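Local coordinates for protein tannase (Lactobacillus plantarum, PDB 3WA7) that probably hydrolyses the galloyl ester bonds of tannins as a serine esterase of the alpha/beta-hydrolase fold, releasing gallic acid, at residues Ser175-Tyr180 / Thr194-Ala199; Tyr203-Asn208 / Trp411-Gly416; His211-Tyr216 / Val345-Gln350. One frame throughout, in Å; residues are numbered along the deposited sequence.

Interaction 1 (Ser175-Tyr180 / Thr194-Ala199); sequences SGNSAY and TDDIFA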
loop_
_atom_site.group_PDB
_atom_site.type_symbol
_atom_site.label_atom_id
_atom_site.label_comp_id
_atom_site.label_asym_id
_atom_site.label_seq_id
_atom_site.Cartn_x
_atom_site.Cartn_y
_atom_site.Cartn_z
ATOM N N SER A 175 -9.929 -8.427 -2.061
ATOM C CA SER A 175 -10.307 -9.403 -3.087
ATOM C C SER A 175 -10.243 -10.888 -2.765
ATOM O O SER A 175 -10.081 -11.701 -3.673
ATOM C CB SER A 175 -9.458 -9.157 -4.336
ATOM O OG SER A 175 -8.089 -9.436 -4.070
ATOM N N GLY A 176 -10.384 -11.245 -1.496
ATOM C CA GLY A 176 -10.320 -12.645 -1.115
ATOM C C GLY A 176 -11.147 -13.604 -1.955
ATOM O O GLY A 176 -12.359 -13.462 -2.074
ATOM N N ASN A 177 -10.468 -14.582 -2.548
ATOM C CA ASN A 177 -11.112 -15.611 -3.351
ATOM C C ASN A 177 -11.913 -15.117 -4.546
ATOM O O ASN A 177 -12.958 -15.681 -4.886
ATOM C CB ASN A 177 -11.978 -16.472 -2.440
ATOM C CG ASN A 177 -11.177 -17.067 -1.301
ATOM O OD1 ASN A 177 -10.124 -17.654 -1.528
ATOM N ND2 ASN A 177 -11.666 -16.917 -0.077
ATOM N N SER A 178 -11.415 -14.062 -5.181
ATOM C CA SER A 178 -12.051 -13.509 -6.371
ATOM C C SER A 178 -11.716 -14.443 -7.527
ATOM O O SER A 178 -10.552 -14.788 -7.731
ATOM C CB SER A 178 -11.500 -12.117 -6.673
ATOM O OG SER A 178 -11.841 -11.722 -7.989
ATOM N N ALA A 179 -12.730 -14.844 -8.286
ATOM C CA ALA A 179 -12.521 -15.754 -9.408
ATOM C C ALA A 179 -11.681 -15.144 -10.528
ATOM O O ALA A 179 -11.119 -15.865 -11.349
ATOM C CB ALA A 179 -13.870 -16.213 -9.961
ATOM N N TYR A 180 -11.590 -13.819 -10.562
ATOM C CA TYR A 180 -10.819 -13.151 -11.606
ATOM C C TYR A 180 -9.371 -13.632 -11.685
ATOM O O TYR A 180 -8.795 -13.719 -12.768
ATOM C CB TYR A 180 -10.816 -11.636 -11.382
ATOM C CG TYR A 180 -10.060 -10.880 -12.450
ATOM C CD1 TYR A 180 -10.672 -10.541 -13.658
ATOM C CD2 TYR A 180 -8.719 -10.540 -12.274
ATOM C CE1 TYR A 180 -9.965 -9.885 -14.664
ATOM C CE2 TYR A 180 -8.003 -9.885 -13.273
ATOM C CZ TYR A 180 -8.632 -9.562 -14.465
ATOM O OH TYR A 180 -7.923 -8.930 -15.461
ATOM N N THR A 194 -7.582 -21.200 -0.034
ATOM C CA THR A 194 -8.176 -19.875 -0.184
ATOM C C THR A 194 -7.121 -18.788 0.024
ATOM O O THR A 194 -6.017 -19.065 0.497
ATOM C CB THR A 194 -9.307 -19.660 0.841
ATOM O OG1 THR A 194 -8.804 -19.898 2.163
ATOM C CG2 THR A 194 -10.468 -20.599 0.560
ATOM N N ASP A 195 -7.457 -17.551 -0.331
ATOM C CA ASP A 195 -6.517 -16.448 -0.154
ATOM C C ASP A 195 -7.119 -15.237 0.562
ATOM O O ASP A 195 -6.547 -14.147 0.539
ATOM C CB ASP A 195 -5.906 -16.020 -1.502
ATOM C CG ASP A 195 -6.951 -15.691 -2.548
ATOM O OD1 ASP A 195 -7.832 -14.851 -2.273
ATOM O OD2 ASP A 195 -6.877 -16.271 -3.654
ATOM N N ASP A 196 -8.274 -15.426 1.195
ATOM C CA ASP A 196 -8.891 -14.343 1.948
ATOM C C ASP A 196 -8.070 -14.243 3.230
ATOM O O ASP A 196 -7.545 -15.249 3.715
ATOM C CB ASP A 196 -10.360 -14.661 2.266
ATOM C CG ASP A 196 -10.523 -15.925 3.088
ATOM O OD1 ASP A 196 -10.849 -15.820 4.290
ATOM O OD2 ASP A 196 -10.323 -17.025 2.532
ATOM N N ILE A 197 -7.935 -13.037 3.771
ATOM C CA ILE A 197 -7.145 -12.852 4.980
ATOM C C ILE A 197 -7.937 -12.243 6.129
ATOM O O ILE A 197 -9.089 -11.841 5.966
ATOM C CB ILE A 197 -5.901 -11.985 4.695
ATOM C CG1 ILE A 197 -6.327 -10.608 4.179
ATOM C CG2 ILE A 197 -5.003 -12.697 3.678
ATOM C CD1 ILE A 197 -5.166 -9.669 3.896
ATOM N N PHE A 198 -7.296 -12.174 7.290
ATOM C CA PHE A 198 -7.913 -11.656 8.507
ATOM C C PHE A 198 -7.922 -10.134 8.647
ATOM O O PHE A 198 -8.944 -9.545 9.000
ATOM C CB PHE A 198 -7.207 -12.271 9.719
ATOM C CG PHE A 198 -7.741 -11.798 11.044
ATOM C CD1 PHE A 198 -9.013 -12.166 11.469
ATOM C CD2 PHE A 198 -6.956 -11.010 11.880
ATOM C CE1 PHE A 198 -9.497 -11.757 12.715
ATOM C CE2 PHE A 198 -7.430 -10.595 13.131
ATOM C CZ PHE A 198 -8.703 -10.971 13.546
ATOM N N ALA A 199 -6.789 -9.498 8.381
ATOM C CA ALA A 199 -6.713 -8.050 8.522
ATOM C C ALA A 199 -5.723 -7.422 7.561
ATOM O O ALA A 199 -4.811 -8.084 7.060
ATOM C CB ALA A 199 -6.344 -7.691 9.957
HETATM O O HOH W 1 -8.275 -14.728 -5.482
#

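Interaction 2 (Tyr203-Asn208 / Trp411-Gly416); sequences YCPIHN and WRIRHG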
loop_
_atom_site.group_PDB
_atom_site.type_symbol
_atom_site.label_atom_id
_atom_site.label_comp_id
_atom_site.label_asym_id
_atom_site.label_seq_id
_atom_site.Cartn_x
_atom_site.Cartn_y
_atom_site.Cartn_z
ATOM N N TYR A 203 0.267 1.306 4.542
ATOM C CA TYR A 203 0.822 2.644 4.666
ATOM C C TYR A 203 0.795 3.286 3.286
ATOM O O TYR A 203 1.183 2.664 2.293
ATOM C CB TYR A 203 2.253 2.592 5.202
ATOM C CG TYR A 203 2.324 2.109 6.631
ATOM C CD1 TYR A 203 2.365 0.748 6.925
ATOM C CD2 TYR A 203 2.304 3.014 7.693
ATOM C CE1 TYR A 203 2.386 0.296 8.242
ATOM C CE2 TYR A 203 2.322 2.574 9.010
ATOM C CZ TYR A 203 2.365 1.213 9.277
ATOM O OH TYR A 203 2.398 0.778 10.581
ATOM N N CYS A 204 0.316 4.527 3.240
ATOM C CA CYS A 204 0.189 5.306 2.009
ATOM C C CYS A 204 -0.087 4.452 0.774
ATOM O O CYS A 204 0.651 4.502 -0.207
ATOM C CB CYS A 204 1.436 6.179 1.786
ATOM S SG CYS A 204 3.040 5.326 1.705
ATOM N N PRO A 205 -1.172 3.662 0.804
ATOM C CA PRO A 205 -1.495 2.814 -0.345
ATOM C C PRO A 205 -1.748 3.616 -1.616
ATOM O O PRO A 205 -2.692 4.404 -1.694
ATOM C CB PRO A 205 -2.733 2.049 0.123
ATOM C CG PRO A 205 -3.392 3.022 1.068
ATOM C CD PRO A 205 -2.207 3.557 1.848
ATOM N N ILE A 206 -0.887 3.418 -2.606
ATOM C CA ILE A 206 -1.023 4.111 -3.877
ATOM C C ILE A 206 -1.941 3.235 -4.720
ATOM O O ILE A 206 -1.484 2.371 -5.468
ATOM C CB ILE A 206 0.348 4.273 -4.560
ATOM C CG1 ILE A 206 1.304 5.022 -3.625
ATOM C CG2 ILE A 206 0.196 5.032 -5.873
ATOM C CD1 ILE A 206 0.885 6.458 -3.323
ATOM N N HIS A 207 -3.244 3.457 -4.561
ATOM C CA HIS A 207 -4.265 2.678 -5.255
ATOM C C HIS A 207 -5.299 3.582 -5.928
ATOM O O HIS A 207 -5.152 4.804 -5.932
ATOM C CB HIS A 207 -4.973 1.768 -4.252
ATOM C CG HIS A 207 -5.872 2.504 -3.306
ATOM N ND1 HIS A 207 -5.395 3.350 -2.326
ATOM C CD2 HIS A 207 -7.222 2.558 -3.227
ATOM C CE1 HIS A 207 -6.416 3.895 -1.686
ATOM N NE2 HIS A 207 -7.535 3.431 -2.213
ATOM N N ASN A 208 -6.352 2.974 -6.476
ATOM C CA ASN A 208 -7.410 3.721 -7.169
ATOM C C ASN A 208 -6.717 4.571 -8.236
ATOM O O ASN A 208 -7.038 5.747 -8.449
ATOM C CB ASN A 208 -8.174 4.596 -6.164
ATOM C CG ASN A 208 -9.485 5.120 -6.718
ATOM O OD1 ASN A 208 -9.993 4.620 -7.720
ATOM N ND2 ASN A 208 -10.047 6.128 -6.054
ATOM N N TRP A 411 -9.271 -3.327 9.129
ATOM C CA TRP A 411 -8.333 -2.510 8.360
ATOM C C TRP A 411 -7.650 -1.401 9.156
ATOM O O TRP A 411 -8.277 -0.742 9.988
ATOM C CB TRP A 411 -9.060 -1.838 7.186
ATOM C CG TRP A 411 -9.720 -2.779 6.238
ATOM C CD1 TRP A 411 -10.766 -3.615 6.507
ATOM C CD2 TRP A 411 -9.364 -3.009 4.870
ATOM N NE1 TRP A 411 -11.078 -4.354 5.393
ATOM C CE2 TRP A 411 -10.235 -4.003 4.373
ATOM C CE3 TRP A 411 -8.395 -2.471 4.014
ATOM C CZ2 TRP A 411 -10.165 -4.475 3.054
ATOM C CZ3 TRP A 411 -8.325 -2.939 2.701
ATOM C CH2 TRP A 411 -9.208 -3.933 2.237
ATOM N N ARG A 412 -6.367 -1.188 8.877
ATOM C CA ARG A 412 -5.601 -0.116 9.505
ATOM C C ARG A 412 -4.875 0.601 8.375
ATOM O O ARG A 412 -4.017 0.023 7.701
ATOM C CB ARG A 412 -4.587 -0.646 10.521
ATOM C CG ARG A 412 -3.845 0.481 11.247
ATOM C CD ARG A 412 -2.979 -0.050 12.383
ATOM N NE ARG A 412 -2.429 1.017 13.220
ATOM C CZ ARG A 412 -1.353 1.739 12.920
ATOM N NH1 ARG A 412 -0.691 1.521 11.793
ATOM N NH2 ARG A 412 -0.932 2.677 13.758
ATOM N N ILE A 413 -5.234 1.858 8.163
ATOM C CA ILE A 413 -4.648 2.649 7.094
ATOM C C ILE A 413 -3.986 3.915 7.613
ATOM O O ILE A 413 -4.531 4.600 8.481
ATOM C CB ILE A 413 -5.733 3.061 6.079
ATOM C CG1 ILE A 413 -6.460 1.814 5.561
ATOM C CG2 ILE A 413 -5.110 3.863 4.941
ATOM C CD1 ILE A 413 -7.638 2.126 4.667
ATOM N N ARG A 414 -2.807 4.213 7.073
ATOM C CA ARG A 414 -2.060 5.408 7.447
ATOM C C ARG A 414 -1.493 6.079 6.200
ATOM O O ARG A 414 -1.083 5.405 5.253
ATOM C CB ARG A 414 -0.903 5.054 8.395
ATOM C CG ARG A 414 -1.320 4.622 9.795
ATOM C CD ARG A 414 -1.897 5.794 10.582
ATOM N NE ARG A 414 -2.254 5.436 11.956
ATOM C CZ ARG A 414 -3.337 4.746 12.305
ATOM N NH1 ARG A 414 -4.196 4.323 11.386
ATOM N NH2 ARG A 414 -3.572 4.491 13.588
ATOM N N HIS A 415 -1.500 7.409 6.194
ATOM C CA HIS A 415 -0.942 8.195 5.098
ATOM C C HIS A 415 -0.421 9.471 5.747
ATOM O O HIS A 415 -1.185 10.209 6.361
ATOM C CB HIS A 415 -2.003 8.551 4.047
ATOM C CG HIS A 415 -1.450 9.296 2.869
ATOM N ND1 HIS A 415 -1.128 8.680 1.678
ATOM C CD2 HIS A 415 -1.116 10.600 2.719
ATOM C CE1 HIS A 415 -0.619 9.572 0.847
ATOM N NE2 HIS A 415 -0.600 10.745 1.455
ATOM N N GLY A 416 0.879 9.721 5.624
ATOM C CA GLY A 416 1.470 10.901 6.236
ATOM C C GLY A 416 0.907 12.232 5.773
ATOM O O GLY A 416 0.613 12.415 4.593
HETATM O O HOH W 2 -2.807 6.551 0.454
#

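Interaction 3 (His211-Tyr216 / Val345-Gln350); sequences HADMAY and VPAFDQ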
loop_
_atom_site.group_PDB
_atom_site.type_symbol
_atom_site.label_atom_id
_atom_site.label_comp_id
_atom_site.label_asym_id
_atom_site.label_seq_id
_atom_site.Cartn_x
_atom_site.Cartn_y
_atom_site.Cartn_z
ATOM N N HIS A 211 -8.251 6.929 -10.969
ATOM C CA HIS A 211 -8.917 8.145 -10.510
ATOM C C HIS A 211 -7.945 9.028 -9.730
ATOM O O HIS A 211 -8.322 10.098 -9.246
ATOM C CB HIS A 211 -10.112 7.802 -9.617
ATOM C CG HIS A 211 -11.127 6.923 -10.281
ATOM N ND1 HIS A 211 -11.482 5.690 -9.780
ATOM C CD2 HIS A 211 -11.851 7.093 -11.412
ATOM C CE1 HIS A 211 -12.379 5.137 -10.577
ATOM N NE2 HIS A 211 -12.620 5.968 -11.575
ATOM N N ALA A 212 -6.698 8.575 -9.620
ATOM C CA ALA A 212 -5.665 9.308 -8.886
ATOM C C ALA A 212 -5.257 10.622 -9.540
ATOM O O ALA A 212 -4.855 11.557 -8.846
ATOM C CB ALA A 212 -4.434 8.424 -8.691
ATOM N N ASP A 213 -5.338 10.699 -10.865
ATOM C CA ASP A 213 -4.975 11.937 -11.549
ATOM C C ASP A 213 -5.963 13.039 -11.203
ATOM O O ASP A 213 -5.564 14.175 -10.935
ATOM C CB ASP A 213 -4.929 11.738 -13.067
ATOM C CG ASP A 213 -3.716 10.940 -13.508
ATOM O OD1 ASP A 213 -2.619 11.198 -12.967
ATOM O OD2 ASP A 213 -3.857 10.075 -14.397
HETATM N N MSE A 214 -7.251 12.706 -11.217
HETATM C CA MSE A 214 -8.285 13.678 -10.883
HETATM C C MSE A 214 -8.148 14.135 -9.433
HETATM O O MSE A 214 -8.307 15.315 -9.129
HETATM C CB MSE A 214 -9.680 13.082 -11.086
HETATM C CG MSE A 214 -10.074 12.906 -12.536
HETATM SE SE MSE A 214 -11.893 12.260 -12.665
HETATM C CE MSE A 214 -11.604 10.479 -12.035
ATOM N N ALA A 215 -7.857 13.195 -8.537
ATOM C CA ALA A 215 -7.710 13.537 -7.127
ATOM C C ALA A 215 -6.502 14.437 -6.907
ATOM O O ALA A 215 -6.554 15.381 -6.115
ATOM C CB ALA A 215 -7.572 12.266 -6.283
ATOM N N TYR A 216 -5.415 14.152 -7.614
ATOM C CA TYR A 216 -4.200 14.937 -7.452
ATOM C C TYR A 216 -4.408 16.389 -7.857
ATOM O O TYR A 216 -3.924 17.300 -7.184
ATOM C CB TYR A 216 -3.052 14.345 -8.276
ATOM C CG TYR A 216 -1.688 14.615 -7.672
ATOM C CD1 TYR A 216 -1.256 13.915 -6.544
ATOM C CD2 TYR A 216 -0.847 15.596 -8.202
ATOM C CE1 TYR A 216 -0.020 14.184 -5.952
ATOM C CE2 TYR A 216 0.395 15.875 -7.616
ATOM C CZ TYR A 216 0.798 15.167 -6.495
ATOM O OH TYR A 216 2.013 15.440 -5.908
ATOM N N VAL A 345 1.535 16.952 -14.268
ATOM C CA VAL A 345 0.212 16.571 -14.760
ATOM C C VAL A 345 0.233 15.855 -16.115
ATOM O O VAL A 345 0.815 16.356 -17.076
ATOM C CB VAL A 345 -0.688 17.825 -14.899
ATOM C CG1 VAL A 345 -2.112 17.417 -15.249
ATOM C CG2 VAL A 345 -0.659 18.630 -13.613
ATOM N N PRO A 346 -0.378 14.660 -16.201
ATOM C CA PRO A 346 -1.069 13.946 -15.123
ATOM C C PRO A 346 -0.010 13.347 -14.200
ATOM O O PRO A 346 1.083 13.007 -14.653
ATOM C CB PRO A 346 -1.858 12.866 -15.866
ATOM C CG PRO A 346 -2.058 13.455 -17.238
ATOM C CD PRO A 346 -0.714 14.067 -17.508
ATOM N N ALA A 347 -0.330 13.214 -12.918
ATOM C CA ALA A 347 0.626 12.673 -11.955
ATOM C C ALA A 347 0.854 11.167 -12.067
ATOM O O ALA A 347 1.924 10.673 -11.700
ATOM C CB ALA A 347 0.181 13.021 -10.527
ATOM N N PHE A 348 -0.139 10.441 -12.571
ATOM C CA PHE A 348 -0.029 8.991 -12.689
ATOM C C PHE A 348 -0.070 8.483 -14.126
ATOM O O PHE A 348 0.814 7.738 -14.547
ATOM C CB PHE A 348 -1.124 8.317 -11.854
ATOM C CG PHE A 348 -1.030 8.630 -10.383
ATOM C CD1 PHE A 348 -1.467 9.856 -9.890
ATOM C CD2 PHE A 348 -0.437 7.727 -9.503
ATOM C CE1 PHE A 348 -1.310 10.184 -8.540
ATOM C CE2 PHE A 348 -0.274 8.045 -8.153
ATOM C CZ PHE A 348 -0.711 9.276 -7.672
ATOM N N ASP A 349 -1.089 8.872 -14.882
ATOM C CA ASP A 349 -1.163 8.424 -16.264
ATOM C C ASP A 349 -0.506 9.467 -17.163
ATOM O O ASP A 349 -1.182 10.313 -17.754
ATOM C CB ASP A 349 -2.616 8.197 -16.688
ATOM C CG ASP A 349 -2.724 7.386 -17.968
ATOM O OD1 ASP A 349 -1.699 7.245 -18.665
ATOM O OD2 ASP A 349 -3.826 6.893 -18.278
ATOM N N GLN A 350 0.821 9.413 -17.249
ATOM C CA GLN A 350 1.564 10.360 -18.074
ATOM C C GLN A 350 1.215 10.209 -19.548
ATOM O O GLN A 350 1.036 9.096 -20.043
ATOM C CB GLN A 350 3.066 10.182 -17.853
ATOM C CG GLN A 350 3.617 10.976 -16.686
ATOM C CD GLN A 350 3.833 12.432 -17.044
ATOM O OE1 GLN A 350 4.643 12.752 -17.915
ATOM N NE2 GLN A 350 3.107 13.324 -16.379
HETATM O O HOH W 3 -2.558 14.636 -12.075
#

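Interaction 1 (Ser175-Tyr180 / Thr194-Ala199)
Asp195 OD1 accepts the backbone N-H of Asn177 at 2.7 Å from N, in a nearly straight bond (173° at the hydrogen) on the syn side of the carboxylate. The same oxygen forms a salt bridge with Lys137, OD2 pairs with Arg141, and a water 2.8 Å from Asp195 OD2 also lies within bonding distance of Ser178 O. The Asn177 side chain returns the bond: its OD1 takes the N-H of Asp195, N to OD1 2.9 Å, with the donor tilted 32° from the carbonyl plane. Each residue thus offers its backbone N-H to the other's side chain. The amide's other end, ND2, donates to Asp196 OD2 at 2.9 Å, approaching from above the carboxylate plane, and also bonds Gln406; Asp196 OD2 in turn forms a salt bridge with Lys144. Asparagine suits this place because one flat group can accept and donate at once; with CG anti to its own carbonyl carbon (chi1 -56°), it lies across the chain of Thr194-Asp196. Thr194 CB packs against Asn177 OD1, and Thr194 OG1 is bonded to Lys144. Gly176, in the type II turn from Ser175 to Ser178, has no side chain, which lets its CA come within 3.8 Å of Asp196 CA. Lys137, Arg141 and Lys144 of helix 131-145 probably balance both acids, whose likely negative charge should strengthen the bonds from the Asn177 N-H groups.

Interaction 2 (Tyr203-Asn208 / Trp411-Gly416)
Cys204 N donates to Arg414 O at 2.6 Å, almost in line with the carbonyl, and Tyr203 CA adds a C-H contact to the same oxygen at 3.4 Å. This follows the parallel pairing of Tyr203 with Arg414, where strands 199-203 and 410-414 lie parallel in the central sheet. On the face carrying those two side chains, the Tyr203 ring rests obliquely on Arg414 CB, its CD2 3.9 Å away. Arg412, extended from CG to NE, brings NH1 to 3.4 Å from Tyr203 OH. Beyond the strand ends, Cys204 CB approaches His415 ND1 at 3.6 Å. The small side chain of Cys204 also touches His451 and Asp419, which with Ser163 make a probable catalytic triad. Pro205 CD meets Ile413 CG2, an apolar touch, and a water donates to Pro205 O while bonding His415 ND1.

The second shell fixes the polar ends. Asp456 bonds the Tyr203 hydroxyl and also pairs with Arg412 NH2. Arg414 bends at chi2 (-69°), which puts its CZ 3.5 Å above the guanidinium plane of Arg412, offset toward the rim. Its NH1 donates to Ile413 O, and NH2 forms a salt bridge with Asp442. His415 NE2 bonds Asp419 O, linking the loop just past strand 410-414 to the probable triad. Two guanidinium groups this close would be expected to repel each other, so the carboxylates of Asp456 and Asp442 probably offset the cost of burying both arginines.

Interaction 3 (His211-Tyr216 / Val345-Gln350)
Helix 209-220, which follows the strand 199-203 of the central sheet, meets the loop 345-350 through an aspartate that receives consecutive backbone N-H groups. Asp213 OD1 accepts Phe348 N at 2.6 Å and OD2 accepts Asp349 N at 3.1 Å, each oxygen using its syn lone pair; a weak second bond runs from Asp349 N to OD1. A carboxylate suits the place because its two oxygens can face two neighbouring amides, and chi1 of -73°, with CG anti to the carbonyl carbon, carries it from the flank of the helix to the loop. Ala347 N also lies close to OD1 but at a poor angle; its hydrogen goes instead to a water, 2.8 Å from N to O, which donates to Asp213 O.

Beside this polar grip, small methyl groups meet rings. Ala212 CB sits over a face of the Phe348 ring, 3.6 Å from its centroid and 17° off the normal, while Asp213 OD1 lies at the ring's edge, in plane. In the reverse sense, Ala347 CB covers a face of the Tyr216 ring, 4.0 Å from its centroid. The short methyl of alanine suits both places, since it reaches a ring face while helix and loop stay close. Tyr216 CD1 touches the edge of the Phe348 ring near CE1, and its OH bonds Arg420 O and the N-H groups of Met342 and Lys343, which holds the phenol end of the ring.

Pro346, after a cis peptide, sets CB 3.4 Å from Asp213 OD1. Asp349, the centre of an inverse gamma turn, sends its carboxylate to His370, Thr372, Phe371 and Asn358. The whole is a carboxylate binding successive main-chain amides of a tight turn, flanked by CH-pi contacts; it ties this helix to a loop some 130 residues further on, both within the long excursion between strands 199-203 and 410-414 of this alpha/beta-hydrolase.

How the interactions relate
Interactions 1 and 2 lie at the two ends of strand 199-203 in the central sheet of the alpha/beta-hydrolase fold, their centres about 19 Å apart and their segments adjoining in sequence; interaction 3 lies beyond the sheet. Both segments of interaction 3 fall between those of interaction 2 along the chain, and the two centres are about 17 Å apart. These two touch: Ile206 CG2 packs on Phe348 CE2 at 3.8 Å. Interactions 1 and 3 keep apart, about 16 Å between nearest atoms. Interaction 2 stands nearest the probable triad Ser163-Asp419-His451, and Ile206 also touches Ser163. A glycerol, probably from crystallisation, lies about 4 Å from the Phe348 side chain.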